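Local atomic coordinates of myosin-4 (Saccharomyces cerevisiae, PDB entry 3MMI), a protein that carries specific mRNAs, among them ASH1 mRNA, toward the yeast bud as a type V myosin motor recruited through SHE3. Residues His56-Val61 with Lys76-Val81; Gly101-Ser106 with Cys203-Val208; Lys190-Leu195 with Val254-Pro259. One frame throughout, in Å; residues are numbered along the deposited sequence.

Contact 1 of 3, residues His56-Val61 with Lys76-Val81; sequences HVITTV and KFISKV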
ATOM      1  N   HIS A  56       0.062  22.093  11.471  1.00 41.05           N
ATOM      2  CA  HIS A  56      -0.113  23.508  11.765  1.00 40.98           C
ATOM      3  C   HIS A  56       1.214  24.062  12.312  1.00 38.80           C
ATOM      4  O   HIS A  56       1.680  25.087  11.900  1.00 39.76           O
ATOM      5  CB  HIS A  56      -1.313  23.716  12.706  1.00 43.92           C
ATOM      6  CG  HIS A  56      -1.557  25.163  13.047  1.00 50.43           C
ATOM      7  ND1 HIS A  56      -2.095  26.057  12.120  1.00 51.97           N
ATOM      8  CD2 HIS A  56      -1.248  25.888  14.183  1.00 49.24           C
ATOM      9  CE1 HIS A  56      -2.145  27.260  12.678  1.00 53.91           C
ATOM     10  NE2 HIS A  56      -1.623  27.188  13.924  1.00 54.91           N
ATOM     11  N   VAL A  57       1.858  23.342  13.194  1.00 38.86           N
ATOM     12  CA  VAL A  57       3.086  23.828  13.764  1.00 39.59           C
ATOM     13  C   VAL A  57       4.181  23.862  12.686  1.00 38.71           C
ATOM     14  O   VAL A  57       4.839  24.903  12.496  1.00 38.96           O
ATOM     15  CB  VAL A  57       3.528  22.908  14.919  1.00 39.67           C
ATOM     16  CG1 VAL A  57       4.887  23.343  15.503  1.00 43.22           C
ATOM     17  CG2 VAL A  57       2.520  22.905  15.967  1.00 41.21           C
ATOM     18  N   ILE A  58       4.373  22.723  11.981  1.00 38.78           N
ATOM     19  CA  ILE A  58       5.349  22.625  10.886  1.00 35.74           C
ATOM     20  C   ILE A  58       5.164  23.740   9.876  1.00 35.78           C
ATOM     21  O   ILE A  58       6.099  24.417   9.470  1.00 37.88           O
ATOM     22  CB  ILE A  58       5.256  21.291  10.165  1.00 37.29           C
ATOM     23  CG1 ILE A  58       5.896  20.196  11.011  1.00 39.24           C
ATOM     24  CG2 ILE A  58       6.043  21.340   8.827  1.00 30.91           C
ATOM     25  CD1 ILE A  58       5.235  18.789  10.862  1.00 39.31           C
ATOM     26  N   THR A  59       3.937  23.968   9.525  1.00 35.89           N
ATOM     27  CA  THR A  59       3.640  24.786   8.418  1.00 39.78           C
ATOM     28  C   THR A  59       3.758  26.267   8.776  1.00 41.38           C
ATOM     29  O   THR A  59       4.166  27.088   7.943  1.00 40.63           O
ATOM     30  CB  THR A  59       2.259  24.376   7.873  1.00 41.21           C
ATOM     31  OG1 THR A  59       2.311  24.424   6.449  1.00 55.03           O
ATOM     32  CG2 THR A  59       1.099  25.261   8.368  1.00 43.90           C
ATOM     33  N   THR A  60       3.433  26.601  10.038  1.00 42.09           N
ATOM     34  CA  THR A  60       3.674  27.951  10.558  1.00 41.18           C
ATOM     35  C   THR A  60       5.146  28.288  10.536  1.00 38.91           C
ATOM     36  O   THR A  60       5.481  29.339  10.107  1.00 40.53           O
ATOM     37  CB  THR A  60       3.119  28.160  11.995  1.00 41.41           C
ATOM     38  OG1 THR A  60       1.684  28.115  11.979  1.00 42.03           O
ATOM     39  CG2 THR A  60       3.559  29.495  12.538  1.00 42.92           C
ATOM     40  N   VAL A  61       6.013  27.385  10.970  1.00 39.18           N
ATOM     41  CA  VAL A  61       7.431  27.708  11.039  1.00 38.60           C
ATOM     42  C   VAL A  61       7.945  27.841   9.600  1.00 40.01           C
ATOM     43  O   VAL A  61       8.585  28.850   9.248  1.00 39.96           O
ATOM     44  CB  VAL A  61       8.246  26.650  11.786  1.00 37.27           C
ATOM     45  CG1 VAL A  61       9.700  26.938  11.688  1.00 39.13           C
ATOM     46  CG2 VAL A  61       7.836  26.562  13.226  1.00 39.17           C
ATOM     47  N   LYS A  76      16.550  22.873   6.307  1.00 42.50           N
ATOM     48  CA  LYS A  76      17.145  22.083   7.407  1.00 42.68           C
ATOM     49  C   LYS A  76      16.064  21.724   8.421  1.00 40.45           C
ATOM     50  O   LYS A  76      16.048  20.643   9.017  1.00 41.14           O
ATOM     51  CB  LYS A  76      18.356  22.818   8.070  1.00 41.76           C
ATOM     52  N   PHE A  77      15.203  22.674   8.680  1.00 39.01           N
ATOM     53  CA  PHE A  77      14.175  22.507   9.698  1.00 39.66           C
ATOM     54  C   PHE A  77      13.227  21.378   9.200  1.00 41.73           C
ATOM     55  O   PHE A  77      12.884  20.439   9.934  1.00 40.92           O
ATOM     56  CB  PHE A  77      13.402  23.833   9.853  1.00 37.52           C
ATOM     57  CG  PHE A  77      12.075  23.685  10.542  1.00 39.00           C
ATOM     58  CD1 PHE A  77      11.999  23.446  11.930  1.00 35.96           C
ATOM     59  CD2 PHE A  77      10.885  23.745   9.807  1.00 39.62           C
ATOM     60  CE1 PHE A  77      10.764  23.276  12.586  1.00 34.08           C
ATOM     61  CE2 PHE A  77       9.627  23.564  10.439  1.00 37.35           C
ATOM     62  CZ  PHE A  77       9.567  23.321  11.825  1.00 37.23           C
ATOM     63  N   ILE A  78      12.813  21.491   7.939  1.00 40.91           N
ATOM     64  CA  ILE A  78      11.924  20.506   7.332  1.00 42.44           C
ATOM     65  C   ILE A  78      12.589  19.132   7.313  1.00 43.21           C
ATOM     66  O   ILE A  78      11.948  18.129   7.619  1.00 41.11           O
ATOM     67  CB  ILE A  78      11.490  20.913   5.876  1.00 43.94           C
ATOM     68  CG1 ILE A  78      10.192  21.735   5.877  1.00 43.67           C
ATOM     69  CG2 ILE A  78      11.161  19.705   5.108  1.00 44.38           C
ATOM     70  CD1 ILE A  78       9.000  20.921   6.475  1.00 44.90           C
ATOM     71  N   SER A  79      13.893  19.083   6.993  1.00 45.00           N
ATOM     72  CA  SER A  79      14.625  17.779   7.069  1.00 45.32           C
ATOM     73  C   SER A  79      14.543  17.126   8.413  1.00 45.74           C
ATOM     74  O   SER A  79      14.124  15.954   8.475  1.00 44.46           O
ATOM     75  CB  SER A  79      16.083  17.874   6.607  1.00 45.66           C
ATOM     76  OG  SER A  79      16.092  18.347   5.257  1.00 51.61           O
ATOM     77  N   LYS A  80      14.891  17.861   9.485  1.00 44.96           N
ATOM     78  CA  LYS A  80      14.859  17.273  10.818  1.00 45.63           C
ATOM     79  C   LYS A  80      13.430  16.804  11.142  1.00 44.95           C
ATOM     80  O   LYS A  80      13.241  15.692  11.640  1.00 45.73           O
ATOM     81  CB  LYS A  80      15.410  18.239  11.931  1.00 47.29           C
ATOM     82  N   VAL A  81      12.441  17.657  10.901  1.00 42.36           N
ATOM     83  CA  VAL A  81      11.049  17.306  11.166  1.00 41.78           C
ATOM     84  C   VAL A  81      10.573  16.001  10.427  1.00 42.06           C
ATOM     85  O   VAL A  81       9.977  15.104  11.007  1.00 39.97           O
ATOM     86  CB  VAL A  81      10.112  18.460  10.768  1.00 42.53           C
ATOM     87  CG1 VAL A  81       8.729  17.927  10.490  1.00 37.88           C
ATOM     88  CG2 VAL A  81      10.066  19.507  11.877  1.00 40.56           C
TER

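Contact 2 of 3, residues Gly101-Ser106 with Cys203-Val208; sequences GIFWLS and CKFQVV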
ATOM      1  N   GLY A 101      -0.048   5.628  12.544  1.00 32.88           N
ATOM      2  CA  GLY A 101       0.234   5.693  11.111  1.00 30.05           C
ATOM      3  C   GLY A 101      -0.671   6.698  10.400  1.00 30.37           C
ATOM      4  O   GLY A 101      -0.217   7.678   9.742  1.00 28.14           O
ATOM      5  N   ILE A 102      -1.957   6.539  10.631  1.00 28.32           N
ATOM      6  CA  ILE A 102      -2.916   7.417  10.008  1.00 30.01           C
ATOM      7  C   ILE A 102      -2.846   8.865  10.443  1.00 29.22           C
ATOM      8  O   ILE A 102      -2.908   9.741   9.615  1.00 28.14           O
ATOM      9  CB  ILE A 102      -4.360   6.900  10.168  1.00 30.75           C
ATOM     10  CG1 ILE A 102      -4.526   5.592   9.380  1.00 35.76           C
ATOM     11  CG2 ILE A 102      -5.343   7.870   9.556  1.00 31.46           C
ATOM     12  CD1 ILE A 102      -5.790   4.710   9.900  1.00 36.03           C
ATOM     13  N   PHE A 103      -2.723   9.112  11.761  1.00 31.57           N
ATOM     14  CA  PHE A 103      -2.609  10.487  12.277  1.00 30.02           C
ATOM     15  C   PHE A 103      -1.413  11.171  11.589  1.00 28.33           C
ATOM     16  O   PHE A 103      -1.564  12.198  11.011  1.00 26.08           O
ATOM     17  CB  PHE A 103      -2.352  10.431  13.792  1.00 32.10           C
ATOM     18  CG  PHE A 103      -2.042  11.766  14.397  1.00 35.04           C
ATOM     19  CD1 PHE A 103      -3.068  12.694  14.592  1.00 34.19           C
ATOM     20  CD2 PHE A 103      -0.741  12.095  14.787  1.00 36.43           C
ATOM     21  CE1 PHE A 103      -2.787  13.944  15.168  1.00 36.66           C
ATOM     22  CE2 PHE A 103      -0.482  13.319  15.361  1.00 39.54           C
ATOM     23  CZ  PHE A 103      -1.494  14.243  15.553  1.00 37.25           C
ATOM     24  N   TRP A 104      -0.236  10.544  11.639  1.00 28.35           N
ATOM     25  CA  TRP A 104       0.993  11.164  11.116  1.00 28.79           C
ATOM     26  C   TRP A 104       0.880  11.367   9.580  1.00 29.40           C
ATOM     27  O   TRP A 104       1.219  12.438   9.041  1.00 29.51           O
ATOM     28  CB  TRP A 104       2.255  10.359  11.540  1.00 27.74           C
ATOM     29  CG  TRP A 104       2.505  10.523  13.100  1.00 34.97           C
ATOM     30  CD1 TRP A 104       2.432   9.548  14.078  1.00 31.91           C
ATOM     31  CD2 TRP A 104       2.821  11.749  13.791  1.00 34.45           C
ATOM     32  NE1 TRP A 104       2.716  10.092  15.311  1.00 36.30           N
ATOM     33  CE2 TRP A 104       2.948  11.438  15.168  1.00 40.62           C
ATOM     34  CE3 TRP A 104       3.016  13.072  13.378  1.00 34.82           C
ATOM     35  CZ2 TRP A 104       3.262  12.424  16.139  1.00 36.09           C
ATOM     36  CZ3 TRP A 104       3.343  14.040  14.321  1.00 40.00           C
ATOM     37  CH2 TRP A 104       3.455  13.711  15.691  1.00 35.69           C
ATOM     38  N   LEU A 105       0.330  10.371   8.891  1.00 26.81           N
ATOM     39  CA  LEU A 105       0.309  10.406   7.456  1.00 25.33           C
ATOM     40  C   LEU A 105      -0.701  11.407   7.008  1.00 26.27           C
ATOM     41  O   LEU A 105      -0.473  12.138   6.063  1.00 24.34           O
ATOM     42  CB  LEU A 105       0.028   9.065   6.825  1.00 23.98           C
ATOM     43  CG  LEU A 105       1.282   8.158   6.832  1.00 26.59           C
ATOM     44  CD1 LEU A 105       0.996   6.703   6.709  1.00 23.62           C
ATOM     45  CD2 LEU A 105       2.357   8.617   5.832  1.00 28.01           C
ATOM     46  N   SER A 106      -1.800  11.488   7.718  1.00 25.11           N
ATOM     47  CA  SER A 106      -2.749  12.519   7.411  1.00 26.17           C
ATOM     48  C   SER A 106      -2.186  13.927   7.540  1.00 26.16           C
ATOM     49  O   SER A 106      -2.494  14.767   6.709  1.00 24.81           O
ATOM     50  CB  SER A 106      -3.961  12.400   8.323  1.00 30.59           C
ATOM     51  OG  SER A 106      -4.885  13.353   7.827  1.00 25.82           O
ATOM     52  N   CYS A 203     -11.618   8.786   8.373  1.00 33.20           N
ATOM     53  CA  CYS A 203     -12.493  10.022   8.546  1.00 34.74           C
ATOM     54  C   CYS A 203     -12.195  10.801   9.833  1.00 34.53           C
ATOM     55  O   CYS A 203     -12.149  11.997   9.784  1.00 34.39           O
ATOM     56  CB  CYS A 203     -13.962   9.723   8.542  1.00 34.55           C
ATOM     57  SG  CYS A 203     -14.591   8.758   7.120  1.00 40.32           S
ATOM     58  N   LYS A 204     -11.931  10.113  10.939  1.00 35.57           N
ATOM     59  CA  LYS A 204     -11.621  10.763  12.226  1.00 39.10           C
ATOM     60  C   LYS A 204     -10.437  11.687  12.046  1.00 39.71           C
ATOM     61  O   LYS A 204     -10.563  12.929  12.270  1.00 42.38           O
ATOM     62  CB  LYS A 204     -11.316   9.702  13.328  1.00 38.35           C
ATOM     63  CG  LYS A 204     -11.103  10.303  14.738  1.00 46.82           C
ATOM     64  N   PHE A 205      -9.316  11.126  11.565  1.00 37.26           N
ATOM     65  CA  PHE A 205      -8.077  11.894  11.427  1.00 36.55           C
ATOM     66  C   PHE A 205      -8.033  12.740  10.156  1.00 34.00           C
ATOM     67  O   PHE A 205      -6.983  13.167   9.727  1.00 36.84           O
ATOM     68  CB  PHE A 205      -6.845  10.998  11.628  1.00 36.04           C
ATOM     69  CG  PHE A 205      -6.719  10.465  12.994  1.00 37.33           C
ATOM     70  CD1 PHE A 205      -6.987  11.268  14.107  1.00 40.51           C
ATOM     71  CD2 PHE A 205      -6.305   9.160  13.215  1.00 39.79           C
ATOM     72  CE1 PHE A 205      -6.857  10.738  15.399  1.00 42.86           C
ATOM     73  CE2 PHE A 205      -6.179   8.656  14.518  1.00 41.38           C
ATOM     74  CZ  PHE A 205      -6.454   9.445  15.597  1.00 37.07           C
ATOM     75  N   GLN A 206      -9.186  12.958   9.557  1.00 32.68           N
ATOM     76  CA  GLN A 206      -9.331  13.847   8.413  1.00 36.05           C
ATOM     77  C   GLN A 206      -8.451  13.571   7.133  1.00 36.62           C
ATOM     78  O   GLN A 206      -8.017  14.523   6.446  1.00 33.06           O
ATOM     79  CB  GLN A 206      -9.175  15.323   8.860  1.00 37.63           C
ATOM     80  CG  GLN A 206     -10.413  15.893   9.688  1.00 41.75           C
ATOM     81  CD  GLN A 206     -10.130  17.313  10.272  1.00 46.21           C
ATOM     82  OE1 GLN A 206     -10.032  18.300   9.527  1.00 45.04           O
ATOM     83  NE2 GLN A 206      -9.918  17.386  11.580  1.00 47.51           N
ATOM     84  N   VAL A 207      -8.255  12.300   6.741  1.00 35.12           N
ATOM     85  CA  VAL A 207      -7.516  12.126   5.521  1.00 33.57           C
ATOM     86  C   VAL A 207      -8.335  12.578   4.316  1.00 32.59           C
ATOM     87  O   VAL A 207      -9.501  12.323   4.238  1.00 31.89           O
ATOM     88  CB  VAL A 207      -6.744  10.761   5.406  1.00 34.46           C
ATOM     89  CG1 VAL A 207      -6.582  10.037   6.713  1.00 29.63           C
ATOM     90  CG2 VAL A 207      -7.253   9.873   4.280  1.00 38.40           C
ATOM     91  N   VAL A 208      -7.726  13.291   3.385  1.00 33.15           N
ATOM     92  CA  VAL A 208      -8.470  13.788   2.234  1.00 34.75           C
ATOM     93  C   VAL A 208      -9.065  12.611   1.439  1.00 35.89           C
ATOM     94  O   VAL A 208      -8.498  11.516   1.418  1.00 34.07           O
ATOM     95  CB  VAL A 208      -7.603  14.689   1.264  1.00 34.80           C
ATOM     96  CG1 VAL A 208      -7.007  15.763   2.043  1.00 42.46           C
ATOM     97  CG2 VAL A 208      -6.449  13.912   0.590  1.00 35.66           C
TER

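Contact 3 of 3, residues Lys190-Leu195 with Val254-Pro259; sequences KLFTFL and VSWFEP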
ATOM      1  N   LYS A 190     -15.814 -10.321  10.958  1.00 30.35           N
ATOM      2  CA  LYS A 190     -14.720  -9.642  11.594  1.00 28.77           C
ATOM      3  C   LYS A 190     -13.935  -8.771  10.561  1.00 31.71           C
ATOM      4  O   LYS A 190     -13.431  -7.661  10.927  1.00 31.45           O
ATOM      5  CB  LYS A 190     -13.764 -10.680  12.223  1.00 33.05           C
ATOM      6  N   LEU A 191     -13.745  -9.271   9.317  1.00 27.88           N
ATOM      7  CA  LEU A 191     -13.181  -8.434   8.285  1.00 26.89           C
ATOM      8  C   LEU A 191     -14.001  -7.143   8.016  1.00 25.38           C
ATOM      9  O   LEU A 191     -13.445  -6.054   7.858  1.00 23.26           O
ATOM     10  CB  LEU A 191     -13.064  -9.223   6.953  1.00 28.81           C
ATOM     11  CG  LEU A 191     -12.524  -8.387   5.800  1.00 26.28           C
ATOM     12  CD1 LEU A 191     -11.023  -8.006   5.992  1.00 25.48           C
ATOM     13  CD2 LEU A 191     -12.706  -9.258   4.616  1.00 32.48           C
ATOM     14  N   PHE A 192     -15.323  -7.282   7.940  1.00 23.48           N
ATOM     15  CA  PHE A 192     -16.175  -6.105   7.670  1.00 26.64           C
ATOM     16  C   PHE A 192     -16.190  -5.043   8.769  1.00 26.75           C
ATOM     17  O   PHE A 192     -16.132  -3.826   8.487  1.00 26.00           O
ATOM     18  CB  PHE A 192     -17.582  -6.521   7.341  1.00 27.04           C
ATOM     19  CG  PHE A 192     -17.683  -7.329   6.076  1.00 29.88           C
ATOM     20  CD1 PHE A 192     -16.748  -7.178   5.045  1.00 28.46           C
ATOM     21  CD2 PHE A 192     -18.687  -8.288   5.926  1.00 31.85           C
ATOM     22  CE1 PHE A 192     -16.845  -7.924   3.839  1.00 26.84           C
ATOM     23  CE2 PHE A 192     -18.762  -9.047   4.704  1.00 38.76           C
ATOM     24  CZ  PHE A 192     -17.781  -8.823   3.661  1.00 30.94           C
ATOM     25  N   THR A 193     -16.088  -5.513  10.007  1.00 24.93           N
ATOM     26  CA  THR A 193     -15.953  -4.630  11.128  1.00 27.11           C
ATOM     27  C   THR A 193     -14.611  -3.932  11.138  1.00 25.39           C
ATOM     28  O   THR A 193     -14.533  -2.697  11.426  1.00 25.18           O
ATOM     29  CB  THR A 193     -16.229  -5.393  12.463  1.00 30.70           C
ATOM     30  OG1 THR A 193     -17.610  -5.767  12.435  1.00 25.79           O
ATOM     31  CG2 THR A 193     -15.990  -4.510  13.636  1.00 26.69           C
ATOM     32  N   PHE A 194     -13.573  -4.688  10.802  1.00 25.02           N
ATOM     33  CA  PHE A 194     -12.236  -4.113  10.738  1.00 23.52           C
ATOM     34  C   PHE A 194     -12.128  -2.985   9.688  1.00 24.19           C
ATOM     35  O   PHE A 194     -11.519  -1.951   9.932  1.00 25.70           O
ATOM     36  CB  PHE A 194     -11.167  -5.170  10.483  1.00 25.08           C
ATOM     37  CG  PHE A 194      -9.824  -4.557  10.089  1.00 26.12           C
ATOM     38  CD1 PHE A 194      -8.925  -4.241  11.029  1.00 28.78           C
ATOM     39  CD2 PHE A 194      -9.509  -4.284   8.744  1.00 36.84           C
ATOM     40  CE1 PHE A 194      -7.701  -3.706  10.714  1.00 32.78           C
ATOM     41  CE2 PHE A 194      -8.267  -3.717   8.383  1.00 36.23           C
ATOM     42  CZ  PHE A 194      -7.366  -3.407   9.390  1.00 35.36           C
ATOM     43  N   LEU A 195     -12.705  -3.204   8.524  1.00 22.24           N
ATOM     44  CA  LEU A 195     -12.681  -2.244   7.448  1.00 22.80           C
ATOM     45  C   LEU A 195     -13.577  -1.053   7.741  1.00 24.83           C
ATOM     46  O   LEU A 195     -13.219   0.069   7.352  1.00 21.53           O
ATOM     47  CB  LEU A 195     -13.184  -2.857   6.119  1.00 19.08           C
ATOM     48  CG  LEU A 195     -12.201  -3.918   5.555  1.00 25.15           C
ATOM     49  CD1 LEU A 195     -12.740  -4.619   4.332  1.00 17.89           C
ATOM     50  CD2 LEU A 195     -10.774  -3.285   5.304  1.00 22.53           C
ATOM     51  N   VAL A 254     -14.564  -8.517  -1.678  1.00 23.54           N
ATOM     52  CA  VAL A 254     -14.603  -7.325  -2.527  1.00 26.02           C
ATOM     53  C   VAL A 254     -15.969  -6.498  -2.425  1.00 25.41           C
ATOM     54  O   VAL A 254     -15.990  -5.325  -2.677  1.00 20.05           O
ATOM     55  CB  VAL A 254     -14.346  -7.733  -3.989  1.00 25.51           C
ATOM     56  CG1 VAL A 254     -15.186  -7.013  -4.949  1.00 24.12           C
ATOM     57  CG2 VAL A 254     -12.908  -7.551  -4.289  1.00 27.80           C
ATOM     58  N   SER A 255     -17.048  -7.223  -2.099  1.00 24.67           N
ATOM     59  CA  SER A 255     -18.361  -6.652  -1.842  1.00 25.83           C
ATOM     60  C   SER A 255     -18.334  -5.450  -0.846  1.00 26.93           C
ATOM     61  O   SER A 255     -18.980  -4.475  -1.122  1.00 27.58           O
ATOM     62  CB  SER A 255     -19.370  -7.724  -1.405  1.00 23.61           C
ATOM     63  OG  SER A 255     -19.104  -8.147  -0.083  1.00 28.12           O
ATOM     64  N   TRP A 256     -17.499  -5.479   0.212  1.00 27.12           N
ATOM     65  CA  TRP A 256     -17.340  -4.338   1.106  1.00 26.74           C
ATOM     66  C   TRP A 256     -16.824  -3.071   0.362  1.00 31.09           C
ATOM     67  O   TRP A 256     -17.250  -1.938   0.625  1.00 28.99           O
ATOM     68  CB  TRP A 256     -16.395  -4.672   2.271  1.00 23.54           C
ATOM     69  CG  TRP A 256     -16.420  -3.602   3.299  1.00 25.94           C
ATOM     70  CD1 TRP A 256     -17.223  -3.573   4.475  1.00 21.00           C
ATOM     71  CD2 TRP A 256     -15.630  -2.405   3.343  1.00 19.80           C
ATOM     72  NE1 TRP A 256     -16.963  -2.398   5.184  1.00 20.18           N
ATOM     73  CE2 TRP A 256     -16.019  -1.669   4.519  1.00 22.51           C
ATOM     74  CE3 TRP A 256     -14.656  -1.863   2.511  1.00 24.74           C
ATOM     75  CZ2 TRP A 256     -15.444  -0.457   4.867  1.00 19.77           C
ATOM     76  CZ3 TRP A 256     -14.095  -0.616   2.852  1.00 23.28           C
ATOM     77  CH2 TRP A 256     -14.475   0.048   4.039  1.00 23.61           C
ATOM     78  N   PHE A 257     -15.840  -3.261  -0.519  1.00 33.51           N
ATOM     79  CA  PHE A 257     -15.158  -2.116  -1.149  1.00 35.77           C
ATOM     80  C   PHE A 257     -16.037  -1.532  -2.212  1.00 40.75           C
ATOM     81  O   PHE A 257     -15.771  -0.455  -2.763  1.00 41.62           O
ATOM     82  CB  PHE A 257     -13.826  -2.523  -1.785  1.00 30.42           C
ATOM     83  CG  PHE A 257     -12.804  -2.857  -0.808  1.00 24.79           C
ATOM     84  CD1 PHE A 257     -12.753  -4.100  -0.281  1.00 22.75           C
ATOM     85  CD2 PHE A 257     -11.952  -1.895  -0.339  1.00 21.61           C
ATOM     86  CE1 PHE A 257     -11.859  -4.418   0.688  1.00 22.04           C
ATOM     87  CE2 PHE A 257     -11.022  -2.190   0.607  1.00 22.14           C
ATOM     88  CZ  PHE A 257     -10.976  -3.456   1.147  1.00 25.15           C
ATOM     89  N   GLU A 258     -17.084  -2.248  -2.557  1.00 45.57           N
ATOM     90  CA  GLU A 258     -17.657  -1.870  -3.840  1.00 49.31           C
ATOM     91  C   GLU A 258     -18.453  -0.564  -3.902  1.00 49.75           C
ATOM     92  O   GLU A 258     -18.263   0.196  -4.835  1.00 50.05           O
ATOM     93  CB  GLU A 258     -18.369  -3.031  -4.517  1.00 49.45           C
ATOM     94  CG  GLU A 258     -17.658  -3.419  -5.773  1.00 52.07           C
ATOM     95  CD  GLU A 258     -18.093  -4.770  -6.358  1.00 61.06           C
ATOM     96  OE1 GLU A 258     -19.010  -5.495  -5.841  1.00 56.87           O
ATOM     97  OE2 GLU A 258     -17.461  -5.134  -7.376  1.00 67.64           O
ATOM     98  N   PRO A 259     -19.317  -0.293  -2.898  1.00 49.33           N
ATOM     99  CA  PRO A 259     -19.919   1.047  -2.861  1.00 49.20           C
ATOM    100  C   PRO A 259     -18.921   2.191  -2.498  1.00 50.23           C
ATOM    101  O   PRO A 259     -19.377   3.253  -2.041  1.00 51.03           O
ATOM    102  CB  PRO A 259     -20.975   0.901  -1.747  1.00 49.72           C
ATOM    103  CG  PRO A 259     -20.422  -0.176  -0.850  1.00 49.00           C
ATOM    104  CD  PRO A 259     -19.807  -1.166  -1.819  1.00 47.84           C
TER

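Contact 1 of 3, residues His56-Val61 with Lys76-Val81
The ring of F77 lies between two valines, one from each helix. Over one face sits CG1 of V61, 3.6 Å from the ring centroid and 15° off the ring normal, a CH-pi contact displaced somewhat toward the rim. The opposite face carries CG2 of V81, from one turn further along the same helix as the phenylalanine, so the ring is sandwiched between a methyl of its own helix and one of the partner. At the edge, close to the ring plane, the carbonyl oxygen I58 O approaches F77 CE2 at 3.8 Å. The CB of F77 points toward 56-61, with CG anti to the backbone N (chi1 162°), and the far end of the ring meets V61, F77 CZ standing 3.6 Å from V61 CB.

The segments lie on helices 53-67 and 71-91, consecutive in the chain; over these stretches the axes run nearly antiparallel, at 163°, and come within 10.9 Å: a helical hairpin near the start of the globular tail of this type V myosin. At that separation the gap is bridged by large apolar side chains, and no hydrogen bond crosses it. I58 uses both branches. CD1, ending the longer one, comes to 3.6 Å from V81 CG1, while CG2 meets the tip of I78, its CD1, at 3.8 Å, the two isoleucines crossing at about a right angle.

Neighbouring helices flank the hairpin. V61 also touches Y29 and F77 touches T30, both of helix 26-37, and I58 packs on L111 of helix 111-119. Within helix 53-67, T60 OG1 donates to H56 O at 3.0 Å; that oxygen also accepts from T60 N, the two donors arriving from opposite faces of the carbonyl plane.

Contact 2 of 3, residues Gly101-Ser106 with Cys203-Val208
F103 and F205 meet edge to face: the edge of F103 is directed at the face of F205, with the planes at 75° and the centroids 5.7 Å apart. The same face of F205 also receives F103 CB, 4.3 Å from its centroid, so the F103 side chain engages it through both its ring and its first carbon. The CB of F205 points toward helix 97-108. In the plane of the F205 ring, at its edge, lies I102 CG2, 4.0 Å from F205 CD2; the same methyl also reaches V207 CG1 at 3.8 Å.

Beside this apolar group, S106 forms the hydrogen bond of the contact. Its OG, anti to the backbone N (chi1 -173°), donates to F205 O at 2.8 Å, tilted 23° from the carbonyl plane. The acceptor stands where helix 185-204 stops in a Schellman motif with Q206, at positive phi, as the C-prime residue. An alanine in place of S106 would probably leave F205 O without this donor and the helix end less firmly tied to helix 97-108.

R110, just after helix 97-108, is hydrogen-bonded to S106 O and makes a weak hydrogen bond to Q206 O. The chemistry thus implies two complementary holds on one helix terminus: apolar contacts pack around the F205 ring, while the hydroxyl of the buried S106 supplies a donor to the F205 carbonyl, just past the helix end.

Contact 3 of 3, residues Lys190-Leu195 with Val254-Pro259
L195 presses its CB onto the indole of W256, over the centre of the six-membered ring, 3.5 Å from that centroid and 14° off the normal. This is the tight part of the contact, and the leucine backbone joins in, L195 O lying 3.4 Å from W256 CZ2. The leucine's CD1 goes on to F257 CE1 at 3.8 Å, the two side chains crossing at about a right angle. The CB of W256 points toward helix 185-204, with CG anti to the backbone N (chi1 -170°).

F192, by contrast, makes a looser fit. Its ring is nearly parallel to the five-membered ring of W256, at 16°, but slid so far that the two barely overlap, with centroids 5.6 Å apart. Its closer touch is of F192 CE1 with W256 CB, at 3.6 Å. Toward solvent the contact thins to F192 CZ and the exposed S255, whose OG is hydrogen-bonded to R252 O.

Two further partners meet the tryptophan: R260 makes a cation-pi contact with it, and F216 of helix 209-234 meets it edge to face. F257 touches F216 and L220, so that W256 and F257, on helix 240-257, link it to helices 185-204 and 209-234 within the all-helical tail.

In the fold
Helix 185-204 connects contact 2 with contact 3: the turn just after its C-terminal end meets helix 97-108, and an earlier portion packs on helix 240-257. The centres of these two contacts lie 19 Å apart, with nearest atoms about 8 Å from each other, and along the chain their segments alternate. Contact 1 closes before either opens. Its centre is 18 Å from that of contact 2, with about 6 Å between nearest atoms, and helix 71-91 leads on to helix 97-108; W104 packs on V85, I88 and V89 of helix 71-91. Contacts 1 and 3 are 37 Å apart by centres. Together they show an elongated helical domain combining a hairpin of consecutive helices with contacts between helices far apart in sequence.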